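Local coordinates for GDSL-like Lipase/Acylhydrolase family protein (Neisseria meningitidis, PDB 4K7J) that removes O-acetyl groups from peptidoglycan by ester hydrolysis, probably through the catalytic triad of an SGNH (GDSL-like) esterase, at residues A[87-92]-A[135-140]; A[148-153]-A[176-181]; A[153-158]-A[193-198]; A[160-165]-A[187-192]. One frame throughout, in Å; residues are numbered along the deposited sequence.

Overall arrangement
All four contacts lie in or against a beta sandwich of two five-stranded antiparallel sheets. Interactions 2 and 3 share Ala153 and pair strand 147-155 with strands 177-183 and 195-203 of one sheet; their centres are about 11 Å apart. Interaction 4 pairs strands 161-164 and 187-191 of the other sheet, its centre about 12 Å from that of interaction 2. Interaction 1, first along the chain, brings loop 87-92 against strand 133-139, about 14 Å centre to centre from interaction 4. The segments of interactions 2 and 4 alternate in sequence, interleaving the sheets. Together the contacts hold the two sheets face to face, mostly within the N-terminal family region of the esterase.

Interaction 1 (A[87-92]-A[135-140]); sequences GWVYPA and MTLTAS
Leu137 and Met135 reach from strand 133-139 to the loop 87-92, closing part of the interior of a beta sandwich. The contact is wholly buried and is made by van der Waals packing. Leu137 meets Val89 tip to tip: CD2 of the leucine lies 3.8 Å from CG2 of the valine, and the same methyl comes within 3.9 Å of Tyr90 O. Two branched aliphatic side chains suit this place, since each presents a compact methyl to the other. Val89 is hydrogen-bonded through its backbone to Ile200 of strand 195-203, and Leu137 likewise to Leu187, so the pair spans from one sheet to the other.

Met135 covers the far end of the loop. Its CG is anti to the backbone N (chi1 179°), and the chain then bends at chi2 and chi3, which carries the sulfur and methyl round the Pro91 carbonyl; an unbranched, flexible side chain fits such a curved path. Pro91 itself turns its ring the other way, against Ala127 and Ile197 in the second sheet, and offers Met135 its backbone. Its carbonyl O is buried here and has no hydrogen-bonding partner in the model; Met135 CG lies 3.5 Å from it. Ala92, small enough to let the methionine come close, completes the contact, with its CB 3.7 Å from Met135 CE.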
loop_
_atom_site.group_PDB
_atom_site.type_symbol
_atom_site.label_atom_id
_atom_site.label_comp_id
_atom_site.label_asym_id
_atom_site.label_seq_id
_atom_site.Cartn_x
_atom_site.Cartn_y
_atom_site.Cartn_z
ATOM N N GLY A 87 1.488 -10.005 -5.122
ATOM C CA GLY A 87 2.222 -8.753 -5.123
ATOM C C GLY A 87 3.253 -8.637 -4.015
ATOM O O GLY A 87 3.804 -9.647 -3.558
ATOM N N TRP A 88 3.510 -7.397 -3.598
ATOM C CA TRP A 88 4.470 -7.088 -2.541
ATOM C C TRP A 88 3.842 -7.325 -1.175
ATOM O O TRP A 88 2.869 -6.650 -0.822
ATOM C CB TRP A 88 4.912 -5.622 -2.622
ATOM C CG TRP A 88 5.742 -5.262 -3.843
ATOM C CD1 TRP A 88 5.309 -4.637 -4.979
ATOM C CD2 TRP A 88 7.150 -5.497 -4.024
ATOM N NE1 TRP A 88 6.363 -4.465 -5.858
ATOM C CE2 TRP A 88 7.500 -4.992 -5.298
ATOM C CE3 TRP A 88 8.141 -6.098 -3.237
ATOM C CZ2 TRP A 88 8.806 -5.062 -5.804
ATOM C CZ3 TRP A 88 9.443 -6.168 -3.733
ATOM C CH2 TRP A 88 9.762 -5.654 -5.009
ATOM N N VAL A 89 4.401 -8.260 -0.402
ATOM C CA VAL A 89 3.887 -8.571 0.936
ATOM C C VAL A 89 4.959 -8.500 2.044
ATOM O O VAL A 89 6.148 -8.412 1.761
ATOM C CB VAL A 89 3.225 -9.954 0.951
ATOM C CG1 VAL A 89 2.246 -10.072 -0.217
ATOM C CG2 VAL A 89 4.279 -11.049 0.864
ATOM N N TYR A 90 4.528 -8.533 3.304
ATOM C CA TYR A 90 5.453 -8.461 4.435
ATOM C C TYR A 90 6.437 -9.616 4.374
ATOM O O TYR A 90 6.093 -10.694 3.911
ATOM C CB TYR A 90 4.711 -8.568 5.766
ATOM C CG TYR A 90 3.713 -7.469 6.080
ATOM C CD1 TYR A 90 3.727 -6.258 5.397
ATOM C CD2 TYR A 90 2.764 -7.643 7.085
ATOM C CE1 TYR A 90 2.814 -5.254 5.696
ATOM C CE2 TYR A 90 1.843 -6.642 7.397
ATOM C CZ TYR A 90 1.874 -5.456 6.700
ATOM O OH TYR A 90 0.964 -4.473 6.994
ATOM N N PRO A 91 7.658 -9.403 4.868
ATOM C CA PRO A 91 8.596 -10.526 4.957
ATOM C C PRO A 91 8.335 -11.406 6.188
ATOM O O PRO A 91 8.944 -12.464 6.300
ATOM C CB PRO A 91 9.947 -9.824 5.078
ATOM C CG PRO A 91 9.635 -8.550 5.788
ATOM C CD PRO A 91 8.267 -8.133 5.295
ATOM N N ALA A 92 7.440 -10.979 7.081
ATOM C CA ALA A 92 7.156 -11.698 8.328
ATOM C C ALA A 92 5.888 -11.136 8.949
ATOM O O ALA A 92 5.433 -10.076 8.534
ATOM C CB ALA A 92 8.325 -11.553 9.312
ATOM N N MET A 135 11.962 -18.654 6.755
ATOM C CA MET A 135 10.622 -18.096 6.576
ATOM C C MET A 135 9.917 -18.811 5.438
ATOM O O MET A 135 10.469 -18.955 4.348
ATOM C CB MET A 135 10.666 -16.588 6.294
ATOM C CG MET A 135 9.285 -15.959 6.066
ATOM S SD MET A 135 8.185 -16.136 7.500
ATOM C CE MET A 135 9.075 -15.178 8.732
ATOM N N THR A 136 8.701 -19.268 5.697
ATOM C CA THR A 136 7.890 -19.869 4.652
ATOM C C THR A 136 6.628 -19.029 4.429
ATOM O O THR A 136 5.902 -18.709 5.373
ATOM C CB THR A 136 7.513 -21.331 5.000
ATOM O OG1 THR A 136 8.708 -22.085 5.243
ATOM C CG2 THR A 136 6.749 -21.977 3.858
ATOM N N LEU A 137 6.374 -18.663 3.180
ATOM C CA LEU A 137 5.166 -17.923 2.857
ATOM C C LEU A 137 4.226 -18.826 2.091
ATOM O O LEU A 137 4.600 -19.419 1.065
ATOM C CB LEU A 137 5.478 -16.670 2.037
ATOM C CG LEU A 137 6.371 -15.618 2.695
ATOM C CD1 LEU A 137 7.816 -15.854 2.329
ATOM C CD2 LEU A 137 5.934 -14.239 2.235
ATOM N N THR A 138 3.009 -18.937 2.609
ATOM C CA THR A 138 1.988 -19.794 2.022
ATOM C C THR A 138 0.809 -18.934 1.599
ATOM O O THR A 138 0.281 -18.155 2.393
ATOM C CB THR A 138 1.518 -20.860 3.027
ATOM O OG1 THR A 138 2.648 -21.620 3.475
ATOM C CG2 THR A 138 0.490 -21.795 2.394
ATOM N N ALA A 139 0.415 -19.062 0.337
ATOM C CA ALA A 139 -0.694 -18.290 -0.201
ATOM C C ALA A 139 -2.001 -18.754 0.410
ATOM O O ALA A 139 -2.256 -19.951 0.490
ATOM C CB ALA A 139 -0.745 -18.424 -1.713
ATOM N N SER A 140 -2.819 -17.803 0.861
ATOM C CA SER A 140 -4.132 -18.116 1.421
ATOM C C SER A 140 -5.072 -18.732 0.371
ATOM O O SER A 140 -5.972 -19.497 0.711
ATOM C CB SER A 140 -4.761 -16.872 2.060
ATOM O OG SER A 140 -4.002 -16.430 3.177
#

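Interaction 2 (A[148-153]-A[176-181]); sequences RVSLFA and WQVLDT
Phe152 and Val178 cross obliquely on one face of an antiparallel strand pair. Val178 CG2 sits over the phenyl ring, displaced toward its rim at CE1, in a CH-pi contact 4.1 Å from the ring centroid. The valine places CG1 anti to its backbone N (chi1 -180°), which leaves CG2 for the ring and brings CG1 against Ser150 CB at 3.8 Å. Further along, Ser150 OG donates to Asp180 OD1 over 2.9 Å, coming from the anti side and 34° out of the carboxylate plane; the small hydroxyl and the carboxylate suit this more open end.

The other face carries Leu151, Leu179 and Ala153 at its centre. CD1 of Leu151 lies 4.0 Å from CB of Leu179, and Ala153, with a single methyl, lets Leu179 CD1 settle 3.7 Å from its CB.

At the end of the pair Trp176 turns an edge of its indole to the backbone, CZ3 3.5 Å from Ala153 N. Backbone bonds pair Val149 with Thr181 and Leu151 with Leu179 in both directions; Ala153 N donates to Gln177 O, while the return bond from Gln177 N is weak.

Strand 177-183 is the outermost of its sheet, and strand 147-155 pairs on its far side with strand 195-203. The leucine face packs on strands 167-170 and 187-191 of the opposing sheet, whereas Phe152 meets the ring of Trp88.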
loop_
_atom_site.group_PDB
_atom_site.type_symbol
_atom_site.label_atom_id
_atom_site.label_comp_id
_atom_site.label_asym_id
_atom_site.label_seq_id
_atom_site.Cartn_x
_atom_site.Cartn_y
_atom_site.Cartn_z
ATOM N N ARG A 148 7.238 -15.185 -10.268
ATOM C CA ARG A 148 8.353 -14.263 -10.270
ATOM C C ARG A 148 8.461 -13.770 -8.840
ATOM O O ARG A 148 7.454 -13.433 -8.215
ATOM C CB ARG A 148 8.080 -13.093 -11.205
ATOM C CG ARG A 148 7.828 -13.513 -12.642
ATOM C CD ARG A 148 7.297 -12.364 -13.476
ATOM N NE ARG A 148 7.153 -12.757 -14.873
ATOM C CZ ARG A 148 6.382 -12.125 -15.748
ATOM N NH1 ARG A 148 5.677 -11.066 -15.363
ATOM N NH2 ARG A 148 6.312 -12.557 -17.005
ATOM N N VAL A 149 9.676 -13.770 -8.311
ATOM C CA VAL A 149 9.902 -13.352 -6.938
ATOM C C VAL A 149 11.004 -12.313 -6.895
ATOM O O VAL A 149 12.083 -12.511 -7.457
ATOM C CB VAL A 149 10.272 -14.544 -6.034
ATOM C CG1 VAL A 149 10.552 -14.073 -4.598
ATOM C CG2 VAL A 149 9.157 -15.563 -6.052
ATOM N N SER A 150 10.713 -11.197 -6.236
ATOM C CA SER A 150 11.706 -10.177 -5.964
ATOM C C SER A 150 11.672 -9.877 -4.460
ATOM O O SER A 150 10.612 -9.982 -3.828
ATOM C CB SER A 150 11.400 -8.914 -6.772
ATOM O OG SER A 150 11.632 -9.110 -8.156
ATOM N N LEU A 151 12.815 -9.526 -3.874
ATOM C CA LEU A 151 12.837 -9.190 -2.451
ATOM C C LEU A 151 13.679 -7.962 -2.202
ATOM O O LEU A 151 14.826 -7.900 -2.653
ATOM C CB LEU A 151 13.460 -10.310 -1.609
ATOM C CG LEU A 151 13.251 -11.806 -1.804
ATOM C CD1 LEU A 151 13.938 -12.311 -3.069
ATOM C CD2 LEU A 151 13.814 -12.499 -0.582
ATOM N N PHE A 152 13.162 -7.005 -1.439
ATOM C CA PHE A 152 14.064 -5.997 -0.891
ATOM C C PHE A 152 14.917 -6.685 0.165
ATOM O O PHE A 152 14.394 -7.407 1.009
ATOM C CB PHE A 152 13.303 -4.819 -0.277
ATOM C CG PHE A 152 12.702 -3.883 -1.293
ATOM C CD1 PHE A 152 13.435 -2.816 -1.790
ATOM C CD2 PHE A 152 11.406 -4.074 -1.752
ATOM C CE1 PHE A 152 12.884 -1.947 -2.725
ATOM C CE2 PHE A 152 10.842 -3.201 -2.687
ATOM C CZ PHE A 152 11.592 -2.136 -3.168
ATOM N N ALA A 153 16.225 -6.467 0.126
ATOM C CA ALA A 153 17.128 -7.201 1.012
ATOM C C ALA A 153 18.420 -6.449 1.260
ATOM O O ALA A 153 18.953 -5.814 0.356
ATOM C CB ALA A 153 17.430 -8.583 0.430
ATOM N N TRP A 176 20.894 -1.983 0.861
ATOM C CA TRP A 176 19.605 -2.405 0.331
ATOM C C TRP A 176 19.675 -2.531 -1.178
ATOM O O TRP A 176 20.358 -1.761 -1.840
ATOM C CB TRP A 176 18.520 -1.391 0.687
ATOM C CG TRP A 176 18.078 -1.492 2.095
ATOM C CD1 TRP A 176 18.425 -0.664 3.136
ATOM C CD2 TRP A 176 17.218 -2.484 2.637
ATOM N NE1 TRP A 176 17.817 -1.084 4.290
ATOM C CE2 TRP A 176 17.070 -2.204 4.013
ATOM C CE3 TRP A 176 16.551 -3.586 2.095
ATOM C CZ2 TRP A 176 16.289 -2.992 4.853
ATOM C CZ3 TRP A 176 15.762 -4.366 2.935
ATOM C CH2 TRP A 176 15.640 -4.063 4.297
ATOM N N GLN A 177 18.954 -3.507 -1.701
ATOM C CA GLN A 177 18.916 -3.788 -3.121
ATOM C C GLN A 177 17.726 -4.704 -3.341
ATOM O O GLN A 177 17.123 -5.177 -2.381
ATOM C CB GLN A 177 20.219 -4.459 -3.568
ATOM C CG GLN A 177 20.550 -5.761 -2.871
ATOM C CD GLN A 177 21.971 -6.211 -3.159
ATOM O OE1 GLN A 177 22.203 -7.003 -4.073
ATOM N NE2 GLN A 177 22.934 -5.688 -2.396
ATOM N N VAL A 178 17.362 -4.943 -4.593
ATOM C CA VAL A 178 16.292 -5.891 -4.871
ATOM C C VAL A 178 16.892 -7.143 -5.500
ATOM O O VAL A 178 17.641 -7.070 -6.473
ATOM C CB VAL A 178 15.226 -5.314 -5.837
ATOM C CG1 VAL A 178 14.126 -6.334 -6.096
ATOM C CG2 VAL A 178 14.645 -4.036 -5.276
ATOM N N LEU A 179 16.552 -8.290 -4.937
ATOM C CA LEU A 179 17.004 -9.561 -5.453
ATOM C C LEU A 179 15.901 -10.112 -6.341
ATOM O O LEU A 179 14.749 -10.159 -5.934
ATOM C CB LEU A 179 17.257 -10.528 -4.293
ATOM C CG LEU A 179 18.150 -10.037 -3.154
ATOM C CD1 LEU A 179 18.309 -11.158 -2.105
ATOM C CD2 LEU A 179 19.502 -9.603 -3.691
ATOM N N ASP A 180 16.261 -10.541 -7.547
ATOM C CA ASP A 180 15.300 -11.133 -8.475
ATOM C C ASP A 180 15.545 -12.633 -8.646
ATOM O O ASP A 180 16.668 -13.062 -8.920
ATOM C CB ASP A 180 15.402 -10.453 -9.849
ATOM C CG ASP A 180 15.171 -8.957 -9.788
ATOM O OD1 ASP A 180 14.377 -8.493 -8.939
ATOM O OD2 ASP A 180 15.770 -8.239 -10.612
ATOM N N THR A 181 14.500 -13.434 -8.492
ATOM C CA THR A 181 14.620 -14.863 -8.727
ATOM C C THR A 181 13.254 -15.419 -9.091
ATOM O O THR A 181 12.314 -14.659 -9.319
ATOM C CB THR A 181 15.237 -15.615 -7.506
ATOM O OG1 THR A 181 15.560 -16.962 -7.875
ATOM C CG2 THR A 181 14.284 -15.617 -6.313
#

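Interaction 3 (A[153-158]-A[193-198]); sequences AKPLLA and MPWDIG
Pro155 lies across the indole of Trp195. Its CB stands over the six-membered ring, 3.8 Å from the centroid and 13° off the normal, a CH-pi contact in which the rigid pyrrolidine holds CB in place, with CA nearer the rim. Proline suits this non-hydrogen-bonded pair, where its missing N-H costs the pairing nothing. Ala153 sets its CB 3.7 Å from Trp195 CE3 and 3.8 Å from Ile197 CD1.

Backbone hydrogen bonds link Lys154 and Asp196 in both directions, Lys154 N to Asp196 O measuring 2.7 Å. Beyond the paired residues Leu156 N makes a weak bond to Pro194 O.

The charged pair, Lys154 and Asp196, side by side and pointing the same way, occupies the opposite face. Lys154 CG is anti to the backbone N (chi1 -176°), and a bend at chi3 brings CE to 4.0 Å from Asp196 OD2. Lys154 NZ stays 4.4 Å from Asp196 OD2, and one water spans the gap, accepting from NZ and donating to OD2. Asp119 forms a salt bridge with NZ, and Asp196 OD1 bonds to His128. One face apolar, the other polar and hydrated, is the pattern of a strand pair in a beta sandwich.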
loop_
_atom_site.group_PDB
_atom_site.type_symbol
_atom_site.label_atom_id
_atom_site.label_comp_id
_atom_site.label_asym_id
_atom_site.label_seq_id
_atom_site.Cartn_x
_atom_site.Cartn_y
_atom_site.Cartn_z
ATOM N N ALA A 153 16.225 -6.467 0.126
ATOM C CA ALA A 153 17.128 -7.201 1.012
ATOM C C ALA A 153 18.420 -6.449 1.260
ATOM O O ALA A 153 18.953 -5.814 0.356
ATOM C CB ALA A 153 17.430 -8.583 0.430
ATOM N N LYS A 154 18.918 -6.514 2.489
ATOM C CA LYS A 154 20.217 -5.951 2.811
ATOM C C LYS A 154 21.065 -6.950 3.585
ATOM O O LYS A 154 20.749 -7.293 4.722
ATOM C CB LYS A 154 20.083 -4.666 3.625
ATOM C CG LYS A 154 21.435 -4.012 3.893
ATOM C CD LYS A 154 21.300 -2.687 4.637
ATOM C CE LYS A 154 20.817 -2.890 6.051
ATOM N NZ LYS A 154 20.928 -1.609 6.817
ATOM N N PRO A 155 22.158 -7.410 2.971
ATOM C CA PRO A 155 23.018 -8.411 3.595
ATOM C C PRO A 155 23.905 -7.763 4.651
ATOM O O PRO A 155 24.227 -6.580 4.545
ATOM C CB PRO A 155 23.895 -8.868 2.428
ATOM C CG PRO A 155 24.072 -7.630 1.620
ATOM C CD PRO A 155 22.718 -6.926 1.694
ATOM N N LEU A 156 24.304 -8.530 5.657
ATOM C CA LEU A 156 25.317 -8.050 6.586
ATOM C C LEU A 156 26.641 -7.823 5.848
ATOM O O LEU A 156 27.312 -6.812 6.057
ATOM C CB LEU A 156 25.510 -9.044 7.729
ATOM C CG LEU A 156 26.519 -8.627 8.791
ATOM C CD1 LEU A 156 25.965 -7.464 9.616
ATOM C CD2 LEU A 156 26.854 -9.818 9.666
ATOM N N LEU A 157 26.999 -8.764 4.975
ATOM C CA LEU A 157 28.228 -8.678 4.188
ATOM C C LEU A 157 27.963 -8.636 2.688
ATOM O O LEU A 157 27.026 -9.266 2.196
ATOM C CB LEU A 157 29.130 -9.879 4.477
ATOM C CG LEU A 157 30.279 -9.731 5.469
ATOM C CD1 LEU A 157 29.771 -9.277 6.831
ATOM C CD2 LEU A 157 31.013 -11.062 5.567
ATOM N N ALA A 158 28.808 -7.918 1.959
ATOM C CA ALA A 158 28.743 -7.924 0.503
ATOM C C ALA A 158 28.873 -9.360 -0.030
ATOM O O ALA A 158 29.583 -10.182 0.562
ATOM C CB ALA A 158 29.826 -7.031 -0.071
ATOM N N MET A 193 23.543 -16.663 7.148
ATOM C CA MET A 193 23.968 -15.496 7.913
ATOM C C MET A 193 22.874 -14.408 7.902
ATOM O O MET A 193 21.939 -14.482 7.103
ATOM C CB MET A 193 25.307 -14.973 7.375
ATOM C CG MET A 193 26.532 -15.801 7.825
ATOM S SD MET A 193 26.886 -15.754 9.606
ATOM C CE MET A 193 26.214 -17.322 10.126
ATOM N N PRO A 194 22.977 -13.407 8.799
ATOM C CA PRO A 194 21.872 -12.447 8.933
ATOM C C PRO A 194 21.684 -11.497 7.757
ATOM O O PRO A 194 22.659 -10.982 7.204
ATOM C CB PRO A 194 22.269 -11.624 10.167
ATOM C CG PRO A 194 23.192 -12.535 10.945
ATOM C CD PRO A 194 23.967 -13.251 9.885
ATOM N N TRP A 195 20.417 -11.245 7.431
ATOM C CA TRP A 195 20.018 -10.219 6.480
ATOM C C TRP A 195 18.908 -9.374 7.098
ATOM O O TRP A 195 18.217 -9.825 8.013
ATOM C CB TRP A 195 19.366 -10.862 5.263
ATOM C CG TRP A 195 20.220 -11.644 4.336
ATOM C CD1 TRP A 195 20.779 -12.873 4.559
ATOM C CD2 TRP A 195 20.544 -11.292 2.989
ATOM N NE1 TRP A 195 21.468 -13.285 3.440
ATOM C CE2 TRP A 195 21.327 -12.338 2.458
ATOM C CE3 TRP A 195 20.252 -10.187 2.177
ATOM C CZ2 TRP A 195 21.828 -12.307 1.152
ATOM C CZ3 TRP A 195 20.753 -10.155 0.888
ATOM C CH2 TRP A 195 21.526 -11.214 0.386
ATOM N N ASP A 196 18.684 -8.186 6.540
ATOM C CA ASP A 196 17.396 -7.510 6.714
ATOM C C ASP A 196 16.601 -7.657 5.432
ATOM O O ASP A 196 17.148 -7.501 4.346
ATOM C CB ASP A 196 17.579 -6.028 7.059
ATOM C CG ASP A 196 18.094 -5.820 8.477
ATOM O OD1 ASP A 196 18.051 -6.781 9.275
ATOM O OD2 ASP A 196 18.534 -4.697 8.789
ATOM N N ILE A 197 15.320 -7.967 5.556
ATOM C CA ILE A 197 14.456 -8.181 4.383
ATOM C C ILE A 197 13.274 -7.204 4.446
ATOM O O ILE A 197 12.699 -6.987 5.516
ATOM C CB ILE A 197 13.897 -9.634 4.350
ATOM C CG1 ILE A 197 15.020 -10.672 4.430
ATOM C CG2 ILE A 197 13.033 -9.868 3.111
ATOM C CD1 ILE A 197 15.948 -10.711 3.217
ATOM N N GLY A 198 12.928 -6.614 3.308
ATOM C CA GLY A 198 11.807 -5.698 3.213
ATOM C C GLY A 198 10.647 -6.439 2.587
ATOM O O GLY A 198 10.481 -7.626 2.823
HETATM O O HOH W 1 18.324 -2.030 8.496
#

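Interaction 4 (A[160-165]-A[187-192]); sequences QTLTVN and LTIHTE
Thr163 and His190 form an antiparallel hydrogen-bonded pair, with both N-H...O bonds 3.0 Å long, and the short strands run at 160° to each other in one sheet of a beta sandwich. Asn165 N to Thr188 O continues the ladder.

The ladder's last rung uses a side chain. Asn165 has a left-handed backbone (phi 43°), a conformation asparagine tolerates well, where the chain turns toward strand 167-170. Its OD1 takes the place of a backbone carbonyl and accepts from Thr188 N at 2.8 Å, the donor lying almost in line with the side-chain C=O bond. The amide is held at its other end too, because ND2 donates to Ala184 O.

On the inward face, Val164 and Leu187 meet at a slant and press closely, with CG1 of the valine 3.4 Å from CD1 of the leucine, tighter than usual for two methyls. Leu162 and Thr191 lie side by side, pointing the same way, with Leu162 CB 3.9 Å from Thr191 CG2. This largely aliphatic face meets the other sheet: Leu187 touches Val149, and Ile189 touches Leu151.

The outer face is polar and hydrated, as suits threonine and histidine. Thr163 OG1 sits between its own backbone N and carbonyl carbon (chi1 68°), close to His190 CB at 3.2 Å. One water joins this hydroxyl to Thr188 O. A second, 2.8 Å from Thr163 OG1, lies in the plane of the imidazole at its edge, 2.7 Å from His190 ND1.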
loop_
_atom_site.group_PDB
_atom_site.type_symbol
_atom_site.label_atom_id
_atom_site.label_comp_id
_atom_site.label_asym_id
_atom_site.label_seq_id
_atom_site.Cartn_x
_atom_site.Cartn_y
_atom_site.Cartn_z
ATOM N N GLN A 160 27.049 -11.879 0.167
ATOM C CA GLN A 160 26.298 -12.843 0.966
ATOM C C GLN A 160 25.176 -13.503 0.160
ATOM O O GLN A 160 24.629 -12.903 -0.764
ATOM C CB GLN A 160 25.688 -12.107 2.162
ATOM C CG GLN A 160 25.315 -12.953 3.359
ATOM C CD GLN A 160 24.892 -12.095 4.547
ATOM O OE1 GLN A 160 25.527 -11.096 4.856
ATOM N NE2 GLN A 160 23.817 -12.487 5.211
ATOM N N THR A 161 24.828 -14.734 0.520
ATOM C CA THR A 161 23.778 -15.466 -0.181
ATOM C C THR A 161 22.621 -15.816 0.746
ATOM O O THR A 161 22.746 -15.751 1.966
ATOM C CB THR A 161 24.307 -16.796 -0.768
ATOM O OG1 THR A 161 24.822 -17.603 0.290
ATOM C CG2 THR A 161 25.409 -16.540 -1.784
ATOM N N LEU A 162 21.496 -16.174 0.144
ATOM C CA LEU A 162 20.407 -16.846 0.841
ATOM C C LEU A 162 19.834 -17.824 -0.162
ATOM O O LEU A 162 20.270 -17.850 -1.321
ATOM C CB LEU A 162 19.335 -15.853 1.361
ATOM C CG LEU A 162 18.795 -14.731 0.467
ATOM C CD1 LEU A 162 17.876 -15.259 -0.625
ATOM C CD2 LEU A 162 18.071 -13.661 1.326
ATOM N N THR A 163 18.870 -18.635 0.259
ATOM C CA THR A 163 18.248 -19.547 -0.681
ATOM C C THR A 163 16.756 -19.317 -0.726
ATOM O O THR A 163 16.134 -19.049 0.293
ATOM C CB THR A 163 18.514 -21.032 -0.345
ATOM O OG1 THR A 163 17.836 -21.375 0.868
ATOM C CG2 THR A 163 20.020 -21.319 -0.203
ATOM N N VAL A 164 16.192 -19.439 -1.920
ATOM C CA VAL A 164 14.755 -19.337 -2.131
ATOM C C VAL A 164 14.307 -20.648 -2.769
ATOM O O VAL A 164 14.732 -20.966 -3.881
ATOM C CB VAL A 164 14.440 -18.180 -3.084
ATOM C CG1 VAL A 164 12.960 -18.108 -3.351
ATOM C CG2 VAL A 164 14.951 -16.855 -2.516
ATOM N N ASN A 165 13.462 -21.408 -2.064
ATOM C CA ASN A 165 13.153 -22.800 -2.429
ATOM C C ASN A 165 14.386 -23.610 -2.843
ATOM O O ASN A 165 14.363 -24.317 -3.842
ATOM C CB ASN A 165 12.087 -22.876 -3.528
ATOM C CG ASN A 165 10.698 -22.520 -3.021
ATOM O OD1 ASN A 165 10.540 -22.064 -1.896
ATOM N ND2 ASN A 165 9.689 -22.706 -3.864
ATOM N N LEU A 187 6.682 -20.691 -0.462
ATOM C CA LEU A 187 7.984 -20.123 -0.729
ATOM C C LEU A 187 8.781 -20.184 0.559
ATOM O O LEU A 187 8.359 -19.621 1.558
ATOM C CB LEU A 187 7.814 -18.656 -1.133
ATOM C CG LEU A 187 9.034 -17.856 -1.555
ATOM C CD1 LEU A 187 9.615 -18.537 -2.749
ATOM C CD2 LEU A 187 8.634 -16.432 -1.923
ATOM N N THR A 188 9.926 -20.855 0.535
ATOM C CA THR A 188 10.759 -20.981 1.731
ATOM C C THR A 188 12.109 -20.317 1.517
ATOM O O THR A 188 12.815 -20.625 0.569
ATOM C CB THR A 188 10.939 -22.450 2.137
ATOM O OG1 THR A 188 9.664 -22.989 2.495
ATOM C CG2 THR A 188 11.878 -22.575 3.335
ATOM N N ILE A 189 12.444 -19.388 2.407
ATOM C CA ILE A 189 13.663 -18.614 2.300
ATOM C C ILE A 189 14.537 -18.879 3.517
ATOM O O ILE A 189 14.090 -18.728 4.662
ATOM C CB ILE A 189 13.348 -17.104 2.213
ATOM C CG1 ILE A 189 12.401 -16.840 1.037
ATOM C CG2 ILE A 189 14.628 -16.293 2.072
ATOM C CD1 ILE A 189 11.769 -15.465 1.065
ATOM N N HIS A 190 15.778 -19.280 3.253
ATOM C CA HIS A 190 16.720 -19.684 4.297
ATOM C C HIS A 190 17.904 -18.734 4.300
ATOM O O HIS A 190 18.456 -18.426 3.243
ATOM C CB HIS A 190 17.231 -21.116 4.024
ATOM C CG HIS A 190 16.241 -22.192 4.352
ATOM N ND1 HIS A 190 16.331 -23.471 3.840
ATOM C CD2 HIS A 190 15.147 -22.183 5.152
ATOM C CE1 HIS A 190 15.336 -24.202 4.311
ATOM N NE2 HIS A 190 14.600 -23.443 5.105
ATOM N N THR A 191 18.302 -18.271 5.477
ATOM C CA THR A 191 19.458 -17.378 5.578
ATOM C C THR A 191 20.498 -17.947 6.528
ATOM O O THR A 191 20.289 -17.991 7.741
ATOM C CB THR A 191 19.063 -15.954 6.040
ATOM O OG1 THR A 191 18.376 -16.024 7.295
ATOM C CG2 THR A 191 18.142 -15.298 5.024
ATOM N N GLU A 192 21.619 -18.387 5.969
ATOM C CA GLU A 192 22.699 -18.913 6.788
ATOM C C GLU A 192 23.223 -17.821 7.715
ATOM O O GLU A 192 23.326 -18.032 8.913
ATOM C CB GLU A 192 23.817 -19.493 5.916
ATOM C CG GLU A 192 25.159 -19.675 6.633
ATOM C CD GLU A 192 25.170 -20.812 7.650
ATOM O OE1 GLU A 192 24.126 -21.476 7.860
ATOM O OE2 GLU A 192 26.243 -21.038 8.245
HETATM O O HOH W 2 15.274 -22.250 0.549
HETATM O O HOH W 3 17.999 -23.962 1.810
#